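Local coordinates for protein restriction endonuclease r.bpuji (Bacillus pumilus, PDB 2VLA) that recognises its cognate DNA through this N-terminal domain, one piece of a larger enzyme that probably acts as a DNA-cleaving restriction endonuclease, at residues Asp158-Asn166 against Ile192-Gly200; Leu145-Ser156 against Ile223-Tyr234. All blocks are in the same frame, centred on the assembly; numbering follows the deposited sequence. Where two conformers were deposited one is given.

Interaction 1 of 2, residues Asp158-Asn166 against Ile192-Gly200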
loop_
_atom_site.group_PDB
_atom_site.type_symbol
_atom_site.label_atom_id
_atom_site.label_comp_id
_atom_site.label_asym_id
_atom_site.label_seq_id
_atom_site.Cartn_x
_atom_site.Cartn_y
_atom_site.Cartn_z
ATOM N N ASP A 158 5.345 -11.970 -11.185
ATOM C CA ASP A 158 6.731 -12.232 -10.798
ATOM C C ASP A 158 7.683 -11.168 -11.363
ATOM O O ASP A 158 8.652 -10.798 -10.702
ATOM C CB ASP A 158 7.168 -13.665 -11.250
ATOM C CG ASP A 158 6.500 -14.790 -10.430
ATOM O OD1 ASP A 158 6.297 -14.603 -9.207
ATOM O OD2 ASP A 158 6.223 -15.874 -11.017
ATOM N N ASP A 159 7.413 -10.711 -12.571
ATOM C CA ASP A 159 8.203 -9.617 -13.164
ATOM C C ASP A 159 8.087 -8.368 -12.299
ATOM O O ASP A 159 9.094 -7.740 -11.965
ATOM C CB ASP A 159 7.696 -9.282 -14.556
ATOM C CG ASP A 159 8.002 -10.356 -15.582
ATOM O OD1 ASP A 159 9.034 -11.059 -15.442
ATOM O OD2 ASP A 159 7.241 -10.433 -16.596
ATOM N N ILE A 160 6.867 -8.022 -11.918
ATOM C CA ILE A 160 6.654 -6.831 -11.112
ATOM C C ILE A 160 7.267 -7.001 -9.712
ATOM O O ILE A 160 7.787 -6.046 -9.127
ATOM C CB ILE A 160 5.168 -6.483 -11.014
ATOM C CG1 ILE A 160 4.597 -6.195 -12.409
ATOM C CG2 ILE A 160 4.955 -5.288 -10.106
ATOM C CD1 ILE A 160 3.064 -6.107 -12.437
ATOM N N ALA A 161 7.260 -8.227 -9.201
ATOM C CA ALA A 161 7.876 -8.513 -7.929
ATOM C C ALA A 161 9.384 -8.297 -7.965
ATOM O O ALA A 161 9.924 -7.596 -7.127
ATOM C CB ALA A 161 7.552 -9.973 -7.486
ATOM N N TYR A 162 10.064 -8.954 -8.899
ATOM C CA TYR A 162 11.530 -8.986 -8.889
ATOM C C TYR A 162 12.104 -7.683 -9.381
ATOM O O TYR A 162 13.066 -7.171 -8.815
ATOM C CB TYR A 162 12.039 -10.120 -9.778
ATOM C CG TYR A 162 13.547 -10.253 -9.787
ATOM C CD1 TYR A 162 14.208 -10.916 -8.766
ATOM C CD2 TYR A 162 14.311 -9.644 -10.783
ATOM C CE1 TYR A 162 15.588 -10.997 -8.745
ATOM C CE2 TYR A 162 15.700 -9.722 -10.777
ATOM C CZ TYR A 162 16.333 -10.401 -9.756
ATOM O OH TYR A 162 17.713 -10.496 -9.752
ATOM N N TYR A 163 11.543 -7.181 -10.466
ATOM C CA TYR A 163 12.153 -6.030 -11.144
ATOM C C TYR A 163 11.715 -4.687 -10.569
ATOM O O TYR A 163 12.404 -3.672 -10.772
ATOM C CB TYR A 163 11.881 -6.075 -12.642
ATOM C CG TYR A 163 12.540 -7.227 -13.375
ATOM C CD1 TYR A 163 13.853 -7.144 -13.800
ATOM C CD2 TYR A 163 11.836 -8.394 -13.654
ATOM C CE1 TYR A 163 14.459 -8.182 -14.485
ATOM C CE2 TYR A 163 12.434 -9.442 -14.327
ATOM C CZ TYR A 163 13.737 -9.319 -14.761
ATOM O OH TYR A 163 14.309 -10.375 -15.438
ATOM N N VAL A 164 10.591 -4.653 -9.860
ATOM C CA VAL A 164 10.022 -3.401 -9.348
ATOM C C VAL A 164 9.864 -3.405 -7.828
ATOM O O VAL A 164 10.641 -2.750 -7.127
ATOM C CB VAL A 164 8.683 -3.075 -10.030
ATOM C CG1 VAL A 164 8.063 -1.796 -9.467
ATOM C CG2 VAL A 164 8.858 -3.009 -11.532
ATOM N N LEU A 165 8.954 -4.245 -7.283
ATOM C CA LEU A 165 8.551 -4.057 -5.892
ATOM C C LEU A 165 9.516 -4.656 -4.864
ATOM O O LEU A 165 9.412 -4.352 -3.673
ATOM C CB LEU A 165 7.137 -4.550 -5.648
ATOM C CG LEU A 165 6.040 -3.617 -6.166
ATOM C CD1 LEU A 165 4.686 -4.294 -5.993
ATOM C CD2 LEU A 165 6.039 -2.246 -5.450
ATOM N N ASN A 166 10.471 -5.472 -5.328
ATOM C CA ASN A 166 11.543 -5.978 -4.481
ATOM C C ASN A 166 12.936 -5.531 -4.954
ATOM O O ASN A 166 13.925 -6.025 -4.472
ATOM C CB ASN A 166 11.519 -7.505 -4.454
ATOM C CG ASN A 166 11.915 -8.095 -3.077
ATOM O OD1 ASN A 166 11.193 -7.937 -2.095
ATOM N ND2 ASN A 166 13.058 -8.782 -3.027
ATOM N N ILE A 192 16.109 -15.862 -19.462
ATOM C CA ILE A 192 16.203 -15.639 -18.033
ATOM C C ILE A 192 14.844 -15.208 -17.498
ATOM O O ILE A 192 14.246 -14.244 -17.997
ATOM C CB ILE A 192 17.241 -14.539 -17.716
ATOM C CG1 ILE A 192 18.650 -15.026 -18.065
ATOM C CG2 ILE A 192 17.173 -14.127 -16.248
ATOM C CD1 ILE A 192 19.702 -13.907 -18.086
ATOM N N THR A 193 14.339 -15.957 -16.522
ATOM C CA THR A 193 13.116 -15.597 -15.834
ATOM C C THR A 193 13.440 -15.459 -14.344
ATOM O O THR A 193 14.374 -16.091 -13.843
ATOM C CB THR A 193 12.033 -16.662 -16.058
ATOM O OG1 THR A 193 10.773 -16.193 -15.566
ATOM C CG2 THR A 193 12.400 -17.927 -15.366
ATOM N N LYS A 194 12.709 -14.603 -13.647
ATOM C CA LYS A 194 13.046 -14.292 -12.266
ATOM C C LYS A 194 11.830 -14.365 -11.348
ATOM O O LYS A 194 10.712 -14.058 -11.752
ATOM C CB LYS A 194 13.671 -12.881 -12.178
ATOM C CG LYS A 194 15.033 -12.762 -12.839
ATOM C CD LYS A 194 16.127 -13.407 -11.994
ATOM C CE LYS A 194 17.519 -13.100 -12.545
ATOM N NZ LYS A 194 18.523 -14.094 -12.086
ATOM N N LYS A 195 12.076 -14.757 -10.104
ATOM C CA LYS A 195 11.062 -14.729 -9.059
ATOM C C LYS A 195 11.685 -14.248 -7.761
ATOM O O LYS A 195 12.911 -14.226 -7.621
ATOM C CB LYS A 195 10.460 -16.121 -8.860
ATOM C CG LYS A 195 9.658 -16.614 -10.047
ATOM C CD LYS A 195 8.927 -17.899 -9.733
ATOM C CE LYS A 195 8.185 -18.422 -10.954
ATOM N NZ LYS A 195 7.539 -19.740 -10.697
ATOM N N VAL A 196 10.848 -13.832 -6.820
ATOM C CA VAL A 196 11.327 -13.424 -5.504
ATOM C C VAL A 196 11.064 -14.543 -4.492
ATOM O O VAL A 196 9.933 -14.871 -4.221
ATOM C CB VAL A 196 10.597 -12.150 -5.036
ATOM C CG1 VAL A 196 11.001 -11.803 -3.618
ATOM C CG2 VAL A 196 10.877 -10.982 -6.016
ATOM N N ARG A 197 12.145 -15.058 -3.906
ATOM C CA ARG A 197 12.072 -16.072 -2.875
ATOM C C ARG A 197 13.184 -15.766 -1.854
ATOM O O ARG A 197 14.124 -15.021 -2.153
ATOM C CB ARG A 197 12.267 -17.480 -3.476
ATOM C CG ARG A 197 11.163 -17.919 -4.478
ATOM C CD ARG A 197 9.810 -18.110 -3.793
ATOM N NE ARG A 197 8.790 -18.642 -4.704
ATOM C CZ ARG A 197 7.984 -17.897 -5.461
ATOM N NH1 ARG A 197 8.104 -16.569 -5.469
ATOM N NH2 ARG A 197 7.088 -18.478 -6.253
ATOM N N HIS A 198 13.060 -16.333 -0.668
ATOM C CA HIS A 198 13.985 -16.087 0.428
ATOM C C HIS A 198 14.361 -17.425 1.054
ATOM O O HIS A 198 13.538 -18.334 1.101
ATOM C CB HIS A 198 13.325 -15.185 1.482
ATOM C CG HIS A 198 13.006 -13.812 0.980
ATOM N ND1 HIS A 198 11.819 -13.512 0.353
ATOM C CD2 HIS A 198 13.745 -12.677 0.957
ATOM C CE1 HIS A 198 11.825 -12.240 0.002
ATOM N NE2 HIS A 198 12.987 -11.716 0.346
ATOM N N PRO A 199 15.624 -17.565 1.490
ATOM C CA PRO A 199 16.125 -18.866 1.911
ATOM C C PRO A 199 15.352 -19.398 3.097
ATOM O O PRO A 199 15.265 -18.734 4.120
ATOM C CB PRO A 199 17.579 -18.597 2.307
ATOM C CG PRO A 199 17.884 -17.226 1.901
ATOM C CD PRO A 199 16.648 -16.509 1.560
ATOM N N GLY A 200 14.810 -20.599 2.974
ATOM C CA GLY A 200 14.106 -21.212 4.074
ATOM C C GLY A 200 12.768 -20.576 4.438
ATOM O O GLY A 200 12.208 -20.896 5.468
HETATM O O HOH W 1 8.087 -13.565 -7.482
HETATM O O HOH W 2 5.690 -16.265 -7.157
HETATM O O HOH W 3 9.943 -13.130 -14.220
HETATM O O HOH W 4 12.792 -12.135 -17.128
#
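Lys-194 lies over the ring of Tyr-162. Its CB covers one face, 3.7 Å from the Tyr-162 ring centroid, in a CH-pi contact 21° off the ring normal. CG follows CB along the ring, and the bend at chi2 (-75°) carries CD on toward the phenol end. Lys-194 CE reaches to 3.8 Å from Tyr-162 OH. Lys-194 CG also meets Tyr-163 OH at 3.6 Å. That hydroxyl is hydrogen-bonded to Asp-187 and accepts from a water that also donates to Ile-192 O.

Residues 192-200 form an irregular extended run between helices 177-189 and 203-219. They pass along helix 157-165, in a recognition domain probably of the helix-turn-helix type. Val-196 makes apolar contacts with the helix. Its two methyls part. CG2 comes in at the edge of the Tyr-162 ring and lies 3.8 Å from Ala-161 CB. CG1, anti to the backbone N (chi1 175°), turns to the amide of Asn-166, with Val-196 CG1 3.7 Å from Asn-166 ND2. The amide nitrogen itself is bonded to Gln-8.

In one of its two conformers, Lys-195 runs its extended chain across the Asp-158 carboxylate, with Lys-195 CE 3.2 Å from Asp-158 OD2 and NZ beyond salt-bridge range. Asp-158 OD1 accepts from two waters. One takes the N-H of Val-196; the other accepts from Arg-197 NH2. Arg-197 NH1 donates to Val-196 O from above the carbonyl plane.

Interaction 2 of 2, residues Leu145-Ser156 against Ile223-Tyr234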
loop_
_atom_site.group_PDB
_atom_site.type_symbol
_atom_site.label_atom_id
_atom_site.label_comp_id
_atom_site.label_asym_id
_atom_site.label_seq_id
_atom_site.Cartn_x
_atom_site.Cartn_y
_atom_site.Cartn_z
ATOM N N LEU A 145 3.714 -0.467 -16.409
ATOM C CA LEU A 145 2.734 -1.203 -17.218
ATOM C C LEU A 145 2.424 -0.468 -18.535
ATOM O O LEU A 145 2.296 -1.104 -19.595
ATOM C CB LEU A 145 1.453 -1.440 -16.410
ATOM C CG LEU A 145 1.585 -2.447 -15.255
ATOM C CD1 LEU A 145 0.343 -2.398 -14.395
ATOM C CD2 LEU A 145 1.836 -3.866 -15.776
ATOM N N LEU A 146 2.300 0.867 -18.476
ATOM C CA LEU A 146 2.086 1.657 -19.703
ATOM C C LEU A 146 3.257 1.467 -20.650
ATOM O O LEU A 146 3.080 1.265 -21.843
ATOM C CB LEU A 146 1.926 3.146 -19.390
ATOM C CG LEU A 146 0.579 3.568 -18.805
ATOM C CD1 LEU A 146 0.703 4.963 -18.249
ATOM C CD2 LEU A 146 -0.543 3.497 -19.841
ATOM N N THR A 147 4.461 1.557 -20.096
ATOM C CA THR A 147 5.684 1.441 -20.884
ATOM C C THR A 147 5.840 0.033 -21.478
ATOM O O THR A 147 6.238 -0.122 -22.627
ATOM C CB THR A 147 6.911 1.838 -20.050
ATOM O OG1 THR A 147 6.729 3.167 -19.571
ATOM C CG2 THR A 147 8.227 1.766 -20.873
ATOM N N ALA A 148 5.430 -0.997 -20.722
ATOM C CA ALA A 148 5.391 -2.360 -21.265
ATOM C C ALA A 148 4.467 -2.429 -22.493
ATOM O O ALA A 148 4.861 -2.903 -23.554
ATOM C CB ALA A 148 4.944 -3.353 -20.177
ATOM N N ASP A 149 3.254 -1.902 -22.363
ATOM C CA ASP A 149 2.321 -1.912 -23.494
ATOM C C ASP A 149 2.892 -1.140 -24.693
ATOM O O ASP A 149 2.752 -1.561 -25.836
ATOM C CB ASP A 149 0.971 -1.316 -23.093
ATOM C CG ASP A 149 0.111 -2.279 -22.329
ATOM O OD1 ASP A 149 0.443 -3.490 -22.303
ATOM O OD2 ASP A 149 -0.917 -1.841 -21.764
ATOM N N ASN A 150 3.542 -0.017 -24.418
ATOM C CA ASN A 150 4.115 0.814 -25.480
ATOM C C ASN A 150 5.217 0.082 -26.236
ATOM O O ASN A 150 5.515 0.403 -27.390
ATOM C CB ASN A 150 4.636 2.140 -24.901
ATOM C CG ASN A 150 3.518 3.067 -24.486
ATOM O OD1 ASN A 150 2.385 2.912 -24.926
ATOM N ND2 ASN A 150 3.828 4.027 -23.627
ATOM N N ASN A 151 5.841 -0.880 -25.562
ATOM C CA ASN A 151 6.895 -1.670 -26.125
ATOM C C ASN A 151 6.437 -3.103 -26.453
ATOM O O ASN A 151 7.262 -4.002 -26.659
ATOM C CB ASN A 151 8.082 -1.699 -25.165
ATOM C CG ASN A 151 8.858 -0.424 -25.185
ATOM O OD1 ASN A 151 9.716 -0.238 -26.040
ATOM N ND2 ASN A 151 8.529 0.495 -24.298
ATOM N N ASN A 152 5.122 -3.300 -26.494
ATOM C CA ASN A 152 4.537 -4.542 -26.973
ATOM C C ASN A 152 4.990 -5.777 -26.200
ATOM O O ASN A 152 5.154 -6.860 -26.778
ATOM C CB ASN A 152 4.801 -4.688 -28.468
ATOM C CG ASN A 152 4.188 -3.539 -29.272
ATOM O OD1 ASN A 152 2.995 -3.273 -29.162
ATOM N ND2 ASN A 152 5.021 -2.817 -30.041
ATOM N N ILE A 153 5.105 -5.642 -24.878
ATOM C CA ILE A 153 5.249 -6.810 -24.010
ATOM C C ILE A 153 4.265 -6.732 -22.856
ATOM O O ILE A 153 3.695 -5.659 -22.577
ATOM C CB ILE A 153 6.690 -6.993 -23.463
ATOM C CG1 ILE A 153 7.058 -5.857 -22.502
ATOM C CG2 ILE A 153 7.694 -7.084 -24.617
ATOM C CD1 ILE A 153 8.256 -6.156 -21.643
ATOM N N GLN A 154 4.019 -7.877 -22.224
ATOM C CA GLN A 154 3.183 -7.910 -21.052
ATOM C C GLN A 154 3.952 -8.528 -19.896
ATOM O O GLN A 154 4.859 -9.318 -20.110
ATOM C CB GLN A 154 1.920 -8.708 -21.344
ATOM C CG GLN A 154 1.060 -8.061 -22.422
ATOM C CD GLN A 154 -0.027 -8.950 -22.906
ATOM O OE1 GLN A 154 0.225 -10.058 -23.381
ATOM N NE2 GLN A 154 -1.260 -8.468 -22.824
ATOM N N LEU A 155 3.629 -8.097 -18.690
ATOM C CA LEU A 155 4.370 -8.480 -17.499
ATOM C C LEU A 155 3.573 -9.408 -16.607
ATOM O O LEU A 155 2.357 -9.276 -16.470
ATOM C CB LEU A 155 4.737 -7.236 -16.685
ATOM C CG LEU A 155 5.523 -6.158 -17.425
ATOM C CD1 LEU A 155 5.877 -5.083 -16.454
ATOM C CD2 LEU A 155 6.737 -6.772 -18.039
ATOM N N SER A 156 4.286 -10.299 -15.947
ATOM C CA SER A 156 3.697 -11.170 -14.949
ATOM C C SER A 156 3.828 -10.548 -13.573
ATOM O O SER A 156 4.586 -9.583 -13.369
ATOM C CB SER A 156 4.403 -12.518 -14.950
ATOM O OG SER A 156 5.718 -12.374 -14.418
ATOM N N ILE A 223 -6.203 -2.149 -12.829
ATOM C CA ILE A 223 -5.582 -3.316 -13.443
ATOM C C ILE A 223 -6.437 -4.537 -13.260
ATOM O O ILE A 223 -7.373 -4.530 -12.477
ATOM C CB ILE A 223 -4.198 -3.588 -12.862
ATOM C CG1 ILE A 223 -4.300 -4.014 -11.373
ATOM C CG2 ILE A 223 -3.272 -2.344 -13.054
ATOM C CD1 ILE A 223 -3.041 -4.604 -10.747
ATOM N N ARG A 224 -6.105 -5.587 -14.005
ATOM C CA ARG A 224 -6.687 -6.902 -13.808
ATOM C C ARG A 224 -5.544 -7.911 -13.720
ATOM O O ARG A 224 -4.648 -7.925 -14.580
ATOM C CB ARG A 224 -7.613 -7.250 -14.974
ATOM C CG ARG A 224 -8.387 -8.545 -14.788
ATOM C CD ARG A 224 -9.903 -8.301 -14.673
ATOM N NE ARG A 224 -10.396 -8.408 -13.294
ATOM C CZ ARG A 224 -9.988 -9.324 -12.417
ATOM N NH1 ARG A 224 -9.084 -10.216 -12.764
ATOM N NH2 ARG A 224 -10.493 -9.344 -11.192
ATOM N N ILE A 225 -5.523 -8.679 -12.631
ATOM C CA ILE A 225 -4.526 -9.678 -12.403
ATOM C C ILE A 225 -5.132 -11.019 -12.800
ATOM O O ILE A 225 -6.122 -11.440 -12.224
ATOM C CB ILE A 225 -4.170 -9.777 -10.874
ATOM C CG1 ILE A 225 -3.749 -8.419 -10.294
ATOM C CG2 ILE A 225 -3.064 -10.810 -10.647
ATOM C CD1 ILE A 225 -3.726 -8.405 -8.764
ATOM N N ASP A 226 -4.566 -11.662 -13.792
ATOM C CA ASP A 226 -4.964 -13.044 -14.094
ATOM C C ASP A 226 -3.847 -14.010 -13.699
ATOM O O ASP A 226 -2.927 -13.646 -12.979
ATOM C CB ASP A 226 -5.421 -13.187 -15.552
ATOM C CG ASP A 226 -4.307 -13.019 -16.564
ATOM O OD1 ASP A 226 -3.259 -13.678 -16.440
ATOM O OD2 ASP A 226 -4.521 -12.260 -17.554
ATOM N N GLY A 227 -4.013 -15.279 -14.034
ATOM C CA GLY A 227 -3.050 -16.310 -13.625
ATOM C C GLY A 227 -1.646 -16.064 -14.182
ATOM O O GLY A 227 -0.654 -16.549 -13.627
ATOM N N ASN A 228 -1.597 -15.412 -15.341
ATOM C CA ASN A 228 -0.372 -15.287 -16.115
ATOM C C ASN A 228 0.206 -13.859 -16.041
ATOM O O ASN A 228 1.427 -13.682 -16.041
ATOM C CB ASN A 228 -0.637 -15.604 -17.606
ATOM C CG ASN A 228 -0.984 -17.069 -17.863
ATOM O OD1 ASN A 228 -1.576 -17.399 -18.888
ATOM N ND2 ASN A 228 -0.581 -17.926 -16.981
ATOM N N LEU A 229 -0.670 -12.848 -16.026
ATOM C CA LEU A 229 -0.266 -11.472 -16.395
ATOM C C LEU A 229 -0.937 -10.452 -15.533
ATOM O O LEU A 229 -2.034 -10.684 -15.012
ATOM C CB LEU A 229 -0.651 -11.220 -17.839
ATOM C CG LEU A 229 0.106 -12.007 -18.885
ATOM C CD1 LEU A 229 -0.403 -11.616 -20.270
ATOM C CD2 LEU A 229 1.629 -11.806 -18.758
ATOM N N VAL A 230 -0.290 -9.278 -15.415
ATOM C CA VAL A 230 -0.928 -8.113 -14.853
ATOM C C VAL A 230 -1.168 -7.134 -15.990
ATOM O O VAL A 230 -0.215 -6.719 -16.655
ATOM C CB VAL A 230 -0.008 -7.455 -13.809
ATOM C CG1 VAL A 230 -0.616 -6.130 -13.315
ATOM C CG2 VAL A 230 0.270 -8.418 -12.644
ATOM N N LYS A 231 -2.426 -6.771 -16.229
ATOM C CA LYS A 231 -2.788 -5.904 -17.367
ATOM C C LYS A 231 -3.574 -4.677 -16.930
ATOM O O LYS A 231 -4.366 -4.745 -16.010
ATOM C CB LYS A 231 -3.617 -6.691 -18.378
ATOM C CG LYS A 231 -2.865 -7.859 -19.010
ATOM C CD LYS A 231 -3.788 -8.732 -19.841
ATOM C CE LYS A 231 -4.254 -8.009 -21.091
ATOM N NZ LYS A 231 -5.081 -8.885 -21.961
ATOM N N LEU A 232 -3.319 -3.536 -17.583
ATOM C CA LEU A 232 -4.104 -2.352 -17.358
ATOM C C LEU A 232 -5.533 -2.512 -17.836
ATOM O O LEU A 232 -5.788 -3.145 -18.842
ATOM C CB LEU A 232 -3.465 -1.131 -18.054
ATOM C CG LEU A 232 -2.111 -0.694 -17.494
ATOM C CD1 LEU A 232 -1.370 0.234 -18.488
ATOM C CD2 LEU A 232 -2.242 0.026 -16.142
ATOM N N ASN A 233 -6.439 -1.869 -17.123
ATOM C CA ASN A 233 -7.820 -1.728 -17.549
ATOM C C ASN A 233 -8.059 -0.377 -18.236
ATOM O O ASN A 233 -8.305 0.642 -17.575
ATOM C CB ASN A 233 -8.745 -1.853 -16.347
ATOM C CG ASN A 233 -10.181 -1.594 -16.704
ATOM O OD1 ASN A 233 -10.570 -1.706 -17.871
ATOM N ND2 ASN A 233 -10.963 -1.183 -15.731
ATOM N N TYR A 234 -7.984 -0.358 -19.557
ATOM C CA TYR A 234 -7.995 0.921 -20.279
ATOM C C TYR A 234 -9.378 1.598 -20.279
ATOM O O TYR A 234 -9.503 2.734 -20.699
ATOM C CB TYR A 234 -7.461 0.746 -21.705
ATOM C CG TYR A 234 -5.942 0.663 -21.764
ATOM C CD1 TYR A 234 -5.176 1.810 -21.737
ATOM C CD2 TYR A 234 -5.286 -0.566 -21.797
ATOM C CE1 TYR A 234 -3.799 1.756 -21.778
ATOM C CE2 TYR A 234 -3.904 -0.639 -21.821
ATOM C CZ TYR A 234 -3.163 0.548 -21.838
ATOM O OH TYR A 234 -1.778 0.535 -21.875
HETATM O O HOH W 5 -1.424 -3.547 -19.693
HETATM O O HOH W 6 -0.540 2.457 -23.402
HETATM O O HOH W 7 1.557 -6.207 -18.592
#
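Leu-145 and Leu-232 meet at the apolar centre, with Leu-145 CB 3.8 Å from Leu-232 CG. The branches of Leu-145 spread over the hairpin. CD1 reaches Ile-223 CG2 at 3.9 Å and also touches Val-230 CG1. CD2 rests against the carbonyl oxygen of Val-230. Leu-232 sends its CD1 the other way, to 3.6 Å from Leu-146 CD2, where the two side chains cross at about a right angle. Ile-240 of helix 237-244 touches Leu-232, and Asn-241 and Ala-244 touch Leu-146.

Helix 145-150 crosses strand 230-232 at 87°, with the axes 8.9 Å apart. A helix packed on a two-stranded hairpin that follows helix 203-219 is consistent with the wing of a winged-helix domain. Beyond the helix the chain returns to the hairpin, and Val-230 N donates to Leu-155 O (2.8 Å, nearly straight at 172°). A water joins Leu-155 N to Val-230 O. Leu-229 packs beside this bond, with its CD1 3.5 Å from Gln-154 OE1. The amide end of Gln-154 lies against the methylenes of Lys-231.

At the polar edge Tyr-234 OH donates to Asp-149 OD2 in a short bond of 2.5 Å. The carboxylate oxygen uses its anti lone pair and lies near the ring plane, at the edge of the ring. The carboxylate and ring planes are 33° apart. A water also donates to Asp-149 OD2 and accepts from Leu-232 N. Two donors on one oxygen probably favour the charged carboxylate and fix its rotation beside the leucines.

The centres of interaction 1 and interaction 2 are about 17 Å apart, yet the two contacts touch. In one of its two conformers, Ile-160 of helix 157-165 packs its CD1 3.6 Å from Val-230 CB of the hairpin. The chain also joins them, because segment 145-156 runs directly into helix 157-165. At that junction Ser-156 OG caps the helix by accepting from Asp-159 N. Arg-188 ties the two together again: its NH2 bonds Gln-154 O and forms a salt bridge with Asp-159 OD2. The nearest atoms of each interaction lie about 7 Å from the bound DNA. Neither contact contributes a residue to the pocket of the bound polyether.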